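Local atomic coordinates of bile salt hydrolase/transferase (Clostridium perfringens, PDB entry 2BJF), a protein that hydrolyses the amide bond of glycine- and taurine-conjugated bile salts, releasing free bile acids, and also acts as a bile acid amine N-acyltransferase. Residues L5-K10 with D245-I250; Y24-S29 with L55-I60; V87-E92 with T140-M145; Y194-E199 with Q212-V217. All blocks are in the same frame, centred on the assembly; numbering follows the deposited sequence.

Contact 1: L5-K10 with D245-I250; sequences LALETK and DSIDLI
L7 meets I247 with one of its methyl branches: CG stands anti to the backbone N (chi1 -161°), and CD2 comes within 3.7 Å of I247 CG2. Both residues are buried, where a branched aliphatic side chain is at home. At E8 the backbone takes part: its carbonyl O lies 3.3 Å from I247 CG2, while CB points away from 245-250, and the residue is exposed, as suits a glutamate. T9 brings its CA to 3.4 Å from I247 O; its hydroxyl is engaged elsewhere, hydrogen-bonded to L13 N in the turn that leads back into the sheet. K10 makes the one hydrogen bond between the segments, K10 N to I247 O, at 2.8 Å and nearly straight (164°). A long, flexible lysine suits the place: its methylenes run over the opposite backbone, with CD 3.3 Å from D245 O, while a bend at chi4 (-71°) brings NZ to D248 for a long salt bridge, NZ to OD2 3.8 Å. Segment 245-250 links helix 225-243 to helix 249-257: I247 packs on M239 and I240 of the former, L7 on I255 of the latter, and strand 3-8 pairs with strand 14-22.

Contact 2: Y24-S29 with L55-I60; sequences YSFNQS and LGMGTI. With DXC ((3alpha,5beta,12alpha)-3,12-dihydroxycholan-24-oic acid), chain B.
S29 and G58 face each other as an antiparallel hydrogen-bonded pair. S29 N donates to G58 O at 2.9 Å, and G58 N returns a bond to S29 O at 3.0 Å. G58 is almost fully extended, a shape glycine adopts easily. Just before the pair, Q28 CA adds a CA-H...O contact to G58 O. The loop also folds on itself through polar side chains: S25 OG accepts from N27 N in an ST turn, and Q28, bent at chi2 (-96°), curls back to let its OE1 take F26 N at 2.9 Å. On the other segment, T59 OG1 stands anti to its backbone N (chi1 -172°), 3.0 Å from N27 O; F26 O is 3.2 Å from OG1 as well, so which oxygen the hydroxyl proton serves is not settled.

Here the loop after strand 14-22 becomes strand 29-33 and joins strand 54-61 in one of the sheets of the N-terminal nucleophile hydrolase fold, with F26 and Y24 facing the bile-acid pocket. Y24 brings OH to 3.5 Å from the deoxycholate hydroxyl O1, which lies near the plane of its ring.

Apolar contacts centre on the F26 ring. Q28 CB lies over one face toward the rim. The side-chain methyl C24 of deoxycholate sits over the centre of the opposite face, 3.7 Å from F26 CZ, in a CH-pi contact that suits a flat aromatic facing a steroid. T59 CG2 comes to the ring edge. The flexible M57 chain, bent at chi2 and chi3, brings CG to 4.2 Å from F26 CZ.

Contact 3: V87-E92 with T140-M145; sequences VSYSKE and TTLHWM. With DXC ((3alpha,5beta,12alpha)-3,12-dihydroxycholan-24-oic acid), chain B.
Y89 reaches L142 with the tip of its ring: the phenol OH accepts a hydrogen bond from L142 N at 2.7 Å, with an angle of 151° at the hydrogen. The donor lies near the ring plane at the hydroxyl edge. CB of Y89 points toward the strand, and CG is anti to the carbonyl carbon (chi1 -51°); a tyrosine is long enough to span from an irregular loop to a backbone N-H at the start of strand 142-147. A second polar link passes outside the pair, T141 OG1 being hydrogen-bonded to N82 OD1; N82 binds taurine.

The remaining contacts are apolar. V87 and T141 cross at about a right angle, with V87 CG1 3.7 Å from T141 CG2, so the threonine turns its methyl to the loop while its hydroxyl serves N82. Y89 CE1 approaches W144 CH2 at 4.4 Å. L142 CB lies over one face of the W144 indole, toward the rim.

On the ligand side, L142 CD1 packs 3.7 Å from C16 in the five-membered ring of deoxycholate, and T140 OG1 is 3.6 Å from C11 of that ring. A leucine offers the apolar steroid two methyls to pack on. Strand 142-147 lies between strands 77-82 and 153-158; T140 and L142, just before and at its start, line part of the bile-acid pocket of this Ntn hydrolase.

Contact 4: Y194-E199 with Q212-V217; sequences YNQVPE and QGTGLV. With TAU (2-aminoethanesulfonic acid), chain C.
Q196 is turned to G213 and T214 by two torsions: CG stands anti to the backbone N (chi1 178°), and a bend at chi2 (73°) carries the amide toward the other loop. Its carbonyl oxygen is then gripped from opposite faces of the amide plane, by G213 N at 2.9 Å from OE1 and by T214 N at 3.2 Å from OE1. A water adds a third donor to OE1, and Q196 NE2 is hydrogen-bonded to G211 O. A glutamine suits the place because its one flat group can accept and donate at once. The Q212 amide packs against it, NE2 3.5 Å from Q196 CD.

T214 answers in the reverse sense. With OG1 between the backbone N and the carbonyl carbon (chi1 55°), the hydroxyl donates to V197 O at 2.7 Å. Beside it V197 CG2 touches G215 CA at 4.1 Å; glycine leaves the backbones room to come together here, where N195 O is close. G215 N donates to a water that is also weakly bonded to Y194 O.

Y194 CD1 meets L216 CD2 at 3.9 Å, and the phenol OH is hydrogen-bonded to D237 of helix 225-243. At the other end of the contact, Q212 N gives an almost straight 2.8 Å hydrogen bond to O2 of a bound taurine, remote from the active-site pocket. The two loops flank strands 199-202 and 205-208, at the base of an arm reaching out from the chain. There they meet both a second and a third subunit, so the loops lie at subunit interfaces of the homotetramer, a dimer of dimers.

Overall arrangement
Contacts 2 and 3 share the branched antiparallel sheet and both touch deoxycholate, contact 2 by the aromatic residues Y24 and F26 and contact 3 by a leucine and a threonine. Contact 2 is the most buried and alone contains a strand pairing; the other three are only partly buried. Contact 1 belongs to the other sheet and its helices, with greasy side chains inside and a charged pair at its exposed end; it touches contact 3 where A6 packs on M145. Contact 4 lies far out, its centre about 30 Å from that of the chain, and relies on amides, hydroxyls and waters. Contacts 1 and 4 reach the second subunit; contacts 2 and 3 meet no other chain.

Contact 1: L5-K10 with D245-I250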
# COMPACT_ATOMS: atom_id res chain seq x y z
N LEU A 5 0.89 -6.40 23.81
CA LEU A 5 2.23 -6.89 23.49
C LEU A 5 2.81 -7.72 24.63
O LEU A 5 2.74 -7.33 25.80
CB LEU A 5 3.17 -5.73 23.16
CG LEU A 5 4.65 -6.00 22.88
CD1 LEU A 5 4.85 -6.88 21.65
CD2 LEU A 5 5.43 -4.70 22.75
N ALA A 6 3.39 -8.87 24.27
CA ALA A 6 4.17 -9.68 25.20
C ALA A 6 5.59 -9.82 24.68
O ALA A 6 5.80 -10.12 23.50
CB ALA A 6 3.53 -11.05 25.39
N LEU A 7 6.57 -9.59 25.55
CA LEU A 7 7.97 -9.55 25.14
C LEU A 7 8.88 -10.05 26.25
O LEU A 7 8.77 -9.61 27.40
CB LEU A 7 8.34 -8.11 24.75
CG LEU A 7 9.56 -7.79 23.89
CD1 LEU A 7 9.41 -8.35 22.47
CD2 LEU A 7 9.78 -6.29 23.85
N GLU A 8 9.79 -10.97 25.91
CA GLU A 8 10.77 -11.48 26.87
C GLU A 8 12.07 -10.68 26.80
O GLU A 8 12.60 -10.44 25.71
CB GLU A 8 11.05 -12.97 26.64
CG GLU A 8 11.95 -13.61 27.70
CD GLU A 8 12.34 -15.04 27.40
OE1 GLU A 8 11.93 -15.59 26.35
OE2 GLU A 8 13.06 -15.64 28.23
N THR A 9 12.58 -10.29 27.96
CA THR A 9 13.80 -9.49 28.04
C THR A 9 15.05 -10.35 27.91
O THR A 9 14.98 -11.59 27.97
CB THR A 9 13.89 -8.69 29.37
OG1 THR A 9 14.07 -9.59 30.47
CG2 THR A 9 12.64 -7.85 29.59
N LYS A 10 16.19 -9.68 27.75
CA LYS A 10 17.50 -10.33 27.66
C LYS A 10 17.87 -11.20 28.87
O LYS A 10 18.64 -12.16 28.74
CB LYS A 10 18.60 -9.29 27.40
CG LYS A 10 18.73 -8.21 28.47
CD LYS A 10 19.75 -7.15 28.09
CE LYS A 10 20.03 -6.20 29.24
NZ LYS A 10 18.88 -5.29 29.52
N ASP A 245 19.33 -10.30 22.70
CA ASP A 245 20.20 -9.97 23.83
C ASP A 245 20.19 -8.49 24.23
O ASP A 245 20.90 -8.09 25.15
CB ASP A 245 21.63 -10.45 23.56
CG ASP A 245 21.77 -11.96 23.56
OD1 ASP A 245 20.80 -12.67 23.91
OD2 ASP A 245 22.87 -12.46 23.23
N SER A 246 19.39 -7.69 23.53
CA SER A 246 19.30 -6.25 23.80
C SER A 246 17.93 -5.84 24.36
O SER A 246 17.75 -4.69 24.77
CB SER A 246 19.61 -5.45 22.53
OG SER A 246 20.94 -5.65 22.11
N ILE A 247 16.98 -6.77 24.38
CA ILE A 247 15.62 -6.46 24.79
C ILE A 247 15.54 -6.11 26.28
O ILE A 247 15.88 -6.92 27.14
CB ILE A 247 14.61 -7.59 24.43
CG1 ILE A 247 14.57 -7.79 22.91
CG2 ILE A 247 13.22 -7.25 24.97
CD1 ILE A 247 13.76 -8.99 22.45
N ASP A 248 15.10 -4.88 26.55
CA ASP A 248 14.83 -4.41 27.90
C ASP A 248 13.57 -3.55 27.93
O ASP A 248 12.87 -3.44 26.91
CB ASP A 248 16.04 -3.65 28.48
CG ASP A 248 16.54 -2.54 27.55
OD1 ASP A 248 15.80 -2.10 26.65
OD2 ASP A 248 17.70 -2.10 27.74
N LEU A 249 13.28 -2.94 29.07
CA LEU A 249 12.04 -2.19 29.29
C LEU A 249 11.71 -1.18 28.19
O LEU A 249 10.59 -1.15 27.68
CB LEU A 249 12.07 -1.49 30.65
CG LEU A 249 10.83 -0.70 31.09
CD1 LEU A 249 9.60 -1.60 31.17
CD2 LEU A 249 11.08 -0.02 32.43
N ILE A 250 12.68 -0.35 27.81
CA ILE A 250 12.43 0.73 26.86
C ILE A 250 12.06 0.22 25.46
O ILE A 250 11.31 0.88 24.74
CB ILE A 250 13.60 1.77 26.81
CG1 ILE A 250 13.12 3.11 26.24
CG2 ILE A 250 14.81 1.24 26.05
CD1 ILE A 250 12.05 3.81 27.07

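Contact 2: Y24-S29 with L55-I60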
# COMPACT_ATOMS: atom_id res chain seq x y z
N TYR A 24 -11.56 9.30 25.22
CA TYR A 24 -12.15 9.77 26.48
C TYR A 24 -11.32 9.34 27.69
O TYR A 24 -10.42 8.51 27.58
CB TYR A 24 -13.59 9.24 26.61
CG TYR A 24 -13.70 7.72 26.57
CD1 TYR A 24 -13.66 6.97 27.75
CD2 TYR A 24 -13.84 7.05 25.36
CE1 TYR A 24 -13.76 5.58 27.72
CE2 TYR A 24 -13.94 5.66 25.32
CZ TYR A 24 -13.90 4.93 26.50
OH TYR A 24 -14.01 3.56 26.47
N SER A 25 -11.62 9.94 28.84
CA SER A 25 -11.08 9.50 30.12
C SER A 25 -12.09 8.59 30.80
O SER A 25 -13.29 8.86 30.76
CB SER A 25 -10.77 10.70 31.01
OG SER A 25 -10.52 10.30 32.35
N PHE A 26 -11.61 7.50 31.41
CA PHE A 26 -12.48 6.64 32.20
C PHE A 26 -12.22 6.74 33.70
O PHE A 26 -12.36 5.75 34.44
CB PHE A 26 -12.50 5.18 31.68
CG PHE A 26 -11.17 4.47 31.74
CD1 PHE A 26 -10.92 3.51 32.72
CD2 PHE A 26 -10.18 4.70 30.78
CE1 PHE A 26 -9.71 2.83 32.77
CE2 PHE A 26 -8.96 4.03 30.83
CZ PHE A 26 -8.73 3.09 31.82
N ASN A 27 -11.87 7.95 34.15
CA ASN A 27 -11.55 8.22 35.55
C ASN A 27 -10.57 7.19 36.12
O ASN A 27 -10.75 6.69 37.23
CB ASN A 27 -12.82 8.30 36.41
CG ASN A 27 -13.72 9.46 36.02
OD1 ASN A 27 -13.25 10.53 35.63
ND2 ASN A 27 -15.02 9.25 36.13
N GLN A 28 -9.55 6.88 35.33
CA GLN A 28 -8.62 5.81 35.66
C GLN A 28 -7.64 6.15 36.77
O GLN A 28 -7.24 7.30 36.94
CB GLN A 28 -7.86 5.33 34.42
CG GLN A 28 -7.04 6.40 33.70
CD GLN A 28 -7.77 7.01 32.52
OE1 GLN A 28 -8.94 7.38 32.61
NE2 GLN A 28 -7.07 7.13 31.39
N SER A 29 -7.29 5.12 37.54
CA SER A 29 -6.19 5.17 38.48
C SER A 29 -5.54 3.79 38.48
O SER A 29 -6.11 2.84 37.93
CB SER A 29 -6.69 5.53 39.89
OG SER A 29 -7.56 4.53 40.39
N LEU A 55 -2.77 -5.86 40.80
CA LEU A 55 -2.37 -4.49 40.48
C LEU A 55 -2.59 -4.20 39.00
O LEU A 55 -2.16 -4.98 38.15
CB LEU A 55 -0.91 -4.24 40.86
CG LEU A 55 -0.36 -2.83 40.61
CD1 LEU A 55 -0.97 -1.82 41.59
CD2 LEU A 55 1.16 -2.80 40.69
N GLY A 56 -3.24 -3.08 38.71
CA GLY A 56 -3.44 -2.66 37.32
C GLY A 56 -4.19 -1.36 37.15
O GLY A 56 -4.62 -0.74 38.13
N MET A 57 -4.35 -0.94 35.90
CA MET A 57 -5.12 0.25 35.57
C MET A 57 -6.60 -0.08 35.53
O MET A 57 -7.01 -1.06 34.91
CB MET A 57 -4.68 0.84 34.23
CG MET A 57 -5.18 2.26 33.97
SD MET A 57 -4.27 3.51 34.90
CE MET A 57 -2.76 3.61 33.94
N GLY A 58 -7.41 0.75 36.18
CA GLY A 58 -8.85 0.59 36.15
C GLY A 58 -9.56 1.78 36.74
O GLY A 58 -8.98 2.86 36.88
N THR A 59 -10.83 1.58 37.09
CA THR A 59 -11.61 2.61 37.75
C THR A 59 -12.57 2.00 38.76
O THR A 59 -12.92 0.81 38.66
CB THR A 59 -12.37 3.51 36.73
OG1 THR A 59 -12.97 4.62 37.42
CG2 THR A 59 -13.45 2.73 35.98
N ILE A 60 -12.97 2.80 39.74
CA ILE A 60 -13.95 2.36 40.73
C ILE A 60 -15.29 2.99 40.38
O ILE A 60 -15.51 4.19 40.60
CB ILE A 60 -13.50 2.70 42.18
CG1 ILE A 60 -12.12 2.07 42.46
CG2 ILE A 60 -14.53 2.20 43.19
CD1 ILE A 60 -11.39 2.67 43.65
C1 DXC B . -19.73 2.26 30.68
C2 DXC B . -19.41 0.80 31.03
C3 DXC B . -18.76 0.63 32.41
C4 DXC B . -17.54 1.55 32.64
C5 DXC B . -17.90 2.98 32.27
C6 DXC B . -18.50 3.13 30.86
C7 DXC B . -18.44 -0.86 32.64
C8 DXC B . -17.21 -1.35 31.87
C9 DXC B . -15.99 -0.44 31.98
C10 DXC B . -16.35 1.05 31.79
C11 DXC B . -14.95 -0.79 30.92
C12 DXC B . -13.66 0.04 30.98
C13 DXC B . -14.00 1.53 30.85
C14 DXC B . -15.09 1.95 31.84
C15 DXC B . -14.51 -2.24 30.74
C16 DXC B . -13.20 -2.12 29.95
C17 DXC B . -12.91 -0.61 29.81
C18 DXC B . -17.17 1.55 34.12
C19 DXC B . -11.41 -0.32 29.58
O1 DXC B . -14.40 1.86 29.51
O2 DXC B . -20.18 2.34 29.33
C20 DXC B . -12.90 -0.18 32.31
C21 DXC B . -10.92 -0.90 28.24
C22 DXC B . -11.66 -0.32 27.04
C23 DXC B . -10.86 -0.43 25.76
O3 DXC B . -9.67 -0.80 25.80
O4 DXC B . -11.44 -0.13 24.69
C24 DXC B . -11.02 1.16 29.67

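Contact 3: V87-E92 with T140-M145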
# COMPACT_ATOMS: atom_id res chain seq x y z
N VAL A 87 -18.20 -9.49 18.18
CA VAL A 87 -18.44 -9.84 19.58
C VAL A 87 -19.92 -10.19 19.81
O VAL A 87 -20.80 -9.63 19.15
CB VAL A 87 -17.99 -8.71 20.55
CG1 VAL A 87 -18.94 -7.51 20.48
CG2 VAL A 87 -17.85 -9.23 21.97
N SER A 88 -20.18 -11.11 20.73
CA SER A 88 -21.54 -11.46 21.12
C SER A 88 -21.58 -12.00 22.55
O SER A 88 -21.03 -13.07 22.84
CB SER A 88 -22.15 -12.48 20.15
OG SER A 88 -23.44 -12.89 20.57
N TYR A 89 -22.22 -11.25 23.44
CA TYR A 89 -22.44 -11.68 24.81
C TYR A 89 -23.87 -12.20 24.97
O TYR A 89 -24.78 -11.74 24.27
CB TYR A 89 -22.23 -10.53 25.80
CG TYR A 89 -20.93 -9.77 25.67
CD1 TYR A 89 -19.70 -10.41 25.80
CD2 TYR A 89 -20.94 -8.39 25.45
CE1 TYR A 89 -18.50 -9.69 25.69
CE2 TYR A 89 -19.75 -7.67 25.35
CZ TYR A 89 -18.54 -8.33 25.47
OH TYR A 89 -17.37 -7.61 25.37
N SER A 90 -24.07 -13.15 25.88
CA SER A 90 -25.41 -13.59 26.24
C SER A 90 -26.11 -12.51 27.06
O SER A 90 -25.46 -11.77 27.80
CB SER A 90 -25.38 -14.92 27.00
OG SER A 90 -24.81 -14.77 28.29
N LYS A 91 -27.43 -12.42 26.92
CA LYS A 91 -28.23 -11.42 27.63
C LYS A 91 -28.39 -11.76 29.11
O LYS A 91 -28.53 -10.87 29.95
CB LYS A 91 -29.61 -11.27 26.98
CG LYS A 91 -29.59 -10.81 25.52
CD LYS A 91 -30.99 -10.60 24.96
CE LYS A 91 -31.76 -11.92 24.77
NZ LYS A 91 -31.18 -12.78 23.69
N GLU A 92 -28.39 -13.06 29.41
CA GLU A 92 -28.52 -13.55 30.78
C GLU A 92 -27.61 -14.76 31.00
O GLU A 92 -26.99 -15.25 30.06
CB GLU A 92 -29.99 -13.89 31.11
CG GLU A 92 -30.70 -14.80 30.09
CD GLU A 92 -31.25 -14.04 28.89
OE1 GLU A 92 -32.01 -13.07 29.09
OE2 GLU A 92 -30.91 -14.41 27.75
N THR A 140 -18.75 -2.31 27.63
CA THR A 140 -17.82 -2.09 26.52
C THR A 140 -17.60 -3.42 25.78
O THR A 140 -17.50 -4.48 26.41
CB THR A 140 -16.47 -1.53 27.01
OG1 THR A 140 -16.71 -0.39 27.85
CG2 THR A 140 -15.58 -1.10 25.84
N THR A 141 -17.57 -3.35 24.45
CA THR A 141 -17.28 -4.52 23.62
C THR A 141 -15.80 -4.85 23.74
O THR A 141 -14.94 -4.03 23.41
CB THR A 141 -17.65 -4.26 22.15
OG1 THR A 141 -17.03 -3.05 21.71
CG2 THR A 141 -19.16 -4.14 21.99
N LEU A 142 -15.50 -6.05 24.23
CA LEU A 142 -14.13 -6.41 24.60
C LEU A 142 -13.69 -7.80 24.17
O LEU A 142 -14.50 -8.72 24.07
CB LEU A 142 -13.95 -6.30 26.12
CG LEU A 142 -14.11 -4.96 26.83
CD1 LEU A 142 -14.35 -5.19 28.31
CD2 LEU A 142 -12.90 -4.05 26.61
N HIS A 143 -12.39 -7.93 23.92
CA HIS A 143 -11.71 -9.21 23.93
C HIS A 143 -10.44 -9.09 24.79
O HIS A 143 -9.99 -7.97 25.07
CB HIS A 143 -11.44 -9.75 22.51
CG HIS A 143 -10.48 -8.93 21.70
ND1 HIS A 143 -9.89 -9.42 20.55
CD2 HIS A 143 -10.02 -7.67 21.85
CE1 HIS A 143 -9.10 -8.50 20.04
NE2 HIS A 143 -9.16 -7.42 20.80
N TRP A 144 -9.89 -10.22 25.21
CA TRP A 144 -8.82 -10.21 26.21
C TRP A 144 -7.58 -10.96 25.77
O TRP A 144 -7.67 -11.99 25.11
CB TRP A 144 -9.33 -10.78 27.54
CG TRP A 144 -10.45 -9.99 28.16
CD1 TRP A 144 -10.34 -9.02 29.12
CD2 TRP A 144 -11.84 -10.11 27.87
NE1 TRP A 144 -11.58 -8.53 29.44
CE2 TRP A 144 -12.52 -9.17 28.69
CE3 TRP A 144 -12.59 -10.91 27.00
CZ2 TRP A 144 -13.91 -9.02 28.66
CZ3 TRP A 144 -13.97 -10.75 26.96
CH2 TRP A 144 -14.62 -9.82 27.79
N MET A 145 -6.42 -10.43 26.16
CA MET A 145 -5.16 -11.15 26.04
C MET A 145 -4.66 -11.50 27.44
O MET A 145 -4.68 -10.65 28.34
CB MET A 145 -4.12 -10.32 25.29
CG MET A 145 -2.81 -11.06 25.02
SD MET A 145 -1.72 -10.15 23.91
CE MET A 145 -0.22 -11.12 24.04
C1 DXC B . -19.73 2.26 30.68
C2 DXC B . -19.41 0.80 31.03
C3 DXC B . -18.76 0.63 32.41
C4 DXC B . -17.54 1.55 32.64
C5 DXC B . -17.90 2.98 32.27
C6 DXC B . -18.50 3.13 30.86
C7 DXC B . -18.44 -0.86 32.64
C8 DXC B . -17.21 -1.35 31.87
C9 DXC B . -15.99 -0.44 31.98
C10 DXC B . -16.35 1.05 31.79
C11 DXC B . -14.95 -0.79 30.92
C12 DXC B . -13.66 0.04 30.98
C13 DXC B . -14.00 1.53 30.85
C14 DXC B . -15.09 1.95 31.84
C15 DXC B . -14.51 -2.24 30.74
C16 DXC B . -13.20 -2.12 29.95
C17 DXC B . -12.91 -0.61 29.81
C18 DXC B . -17.17 1.55 34.12
C19 DXC B . -11.41 -0.32 29.58
O1 DXC B . -14.40 1.86 29.51
O2 DXC B . -20.18 2.34 29.33
C20 DXC B . -12.90 -0.18 32.31
C21 DXC B . -10.92 -0.90 28.24
C22 DXC B . -11.66 -0.32 27.04
C23 DXC B . -10.86 -0.43 25.76
O3 DXC B . -9.67 -0.80 25.80
O4 DXC B . -11.44 -0.13 24.69
C24 DXC B . -11.02 1.16 29.67

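Contact 4: Y194-E199 with Q212-V217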
# COMPACT_ATOMS: atom_id res chain seq x y z
N TYR A 194 13.61 -7.39 6.73
CA TYR A 194 14.20 -6.41 7.65
C TYR A 194 15.53 -5.90 7.12
O TYR A 194 15.95 -4.78 7.43
CB TYR A 194 14.37 -7.01 9.05
CG TYR A 194 13.15 -7.72 9.58
CD1 TYR A 194 11.90 -7.09 9.58
CD2 TYR A 194 13.24 -9.01 10.09
CE1 TYR A 194 10.77 -7.74 10.07
CE2 TYR A 194 12.12 -9.67 10.58
CZ TYR A 194 10.89 -9.03 10.57
OH TYR A 194 9.77 -9.67 11.05
N ASN A 195 16.20 -6.74 6.33
CA ASN A 195 17.49 -6.40 5.74
C ASN A 195 17.34 -5.48 4.54
O ASN A 195 16.48 -5.69 3.68
CB ASN A 195 18.24 -7.67 5.34
CG ASN A 195 18.62 -8.53 6.53
OD1 ASN A 195 18.72 -8.05 7.66
ND2 ASN A 195 18.84 -9.82 6.28
N GLN A 196 18.19 -4.46 4.50
CA GLN A 196 18.19 -3.48 3.41
C GLN A 196 18.35 -4.15 2.04
O GLN A 196 19.18 -5.04 1.87
CB GLN A 196 19.31 -2.45 3.63
CG GLN A 196 19.46 -1.39 2.54
CD GLN A 196 18.35 -0.34 2.55
OE1 GLN A 196 17.30 -0.52 3.16
NE2 GLN A 196 18.60 0.77 1.86
N VAL A 197 17.53 -3.71 1.09
CA VAL A 197 17.69 -4.09 -0.31
C VAL A 197 18.33 -2.88 -1.02
O VAL A 197 17.64 -1.90 -1.31
CB VAL A 197 16.35 -4.49 -0.98
CG1 VAL A 197 16.57 -4.96 -2.41
CG2 VAL A 197 15.65 -5.57 -0.17
N PRO A 198 19.65 -2.95 -1.27
CA PRO A 198 20.40 -1.78 -1.75
C PRO A 198 20.20 -1.44 -3.23
O PRO A 198 20.36 -0.28 -3.61
CB PRO A 198 21.86 -2.18 -1.49
CG PRO A 198 21.86 -3.66 -1.58
CD PRO A 198 20.52 -4.13 -1.09
N GLU A 199 19.87 -2.43 -4.05
CA GLU A 199 19.73 -2.22 -5.49
C GLU A 199 18.79 -3.20 -6.17
O GLU A 199 18.44 -4.24 -5.63
CB GLU A 199 21.11 -2.24 -6.17
CG GLU A 199 21.88 -3.55 -6.03
CD GLU A 199 23.21 -3.55 -6.78
OE1 GLU A 199 23.69 -2.46 -7.16
OE2 GLU A 199 23.77 -4.65 -6.99
N GLN A 212 17.47 3.94 4.03
CA GLN A 212 17.27 2.69 4.75
C GLN A 212 15.79 2.32 4.85
O GLN A 212 14.94 3.21 4.98
CB GLN A 212 17.88 2.76 6.15
CG GLN A 212 19.41 2.80 6.19
CD GLN A 212 20.06 1.58 5.55
OE1 GLN A 212 21.07 1.70 4.85
NE2 GLN A 212 19.50 0.40 5.79
N GLY A 213 15.50 1.03 4.76
CA GLY A 213 14.15 0.51 4.99
C GLY A 213 13.42 -0.03 3.77
O GLY A 213 12.21 -0.27 3.83
N THR A 214 14.13 -0.24 2.67
CA THR A 214 13.50 -0.67 1.42
C THR A 214 12.89 -2.07 1.46
O THR A 214 12.00 -2.38 0.66
CB THR A 214 14.48 -0.58 0.23
OG1 THR A 214 15.66 -1.34 0.51
CG2 THR A 214 14.86 0.87 -0.05
N GLY A 215 13.35 -2.89 2.40
CA GLY A 215 12.84 -4.26 2.53
C GLY A 215 11.41 -4.35 3.06
O GLY A 215 10.72 -5.33 2.81
N LEU A 216 10.98 -3.32 3.79
CA LEU A 216 9.65 -3.31 4.41
C LEU A 216 8.59 -2.51 3.64
O LEU A 216 7.46 -2.36 4.11
CB LEU A 216 9.72 -2.81 5.86
CG LEU A 216 10.35 -3.70 6.93
CD1 LEU A 216 10.16 -3.06 8.30
CD2 LEU A 216 9.76 -5.11 6.92
N VAL A 217 8.95 -2.01 2.46
CA VAL A 217 7.99 -1.31 1.61
C VAL A 217 6.78 -2.22 1.36
O VAL A 217 6.93 -3.39 0.99
CB VAL A 217 8.64 -0.80 0.30
CG1 VAL A 217 7.59 -0.19 -0.63
CG2 VAL A 217 9.72 0.23 0.62
C1 TAU C . 20.61 5.55 3.64
C2 TAU C . 20.49 5.97 4.83
N1 TAU C . 20.98 5.02 2.58
S TAU C . 19.35 6.99 5.21
O1 TAU C . 19.17 7.98 4.12
O2 TAU C . 18.08 6.26 5.44
O3 TAU C . 19.75 7.69 6.45
O HOH W 1 14.74 -2.81 4.89
O HOH W 2 17.03 -1.52 6.17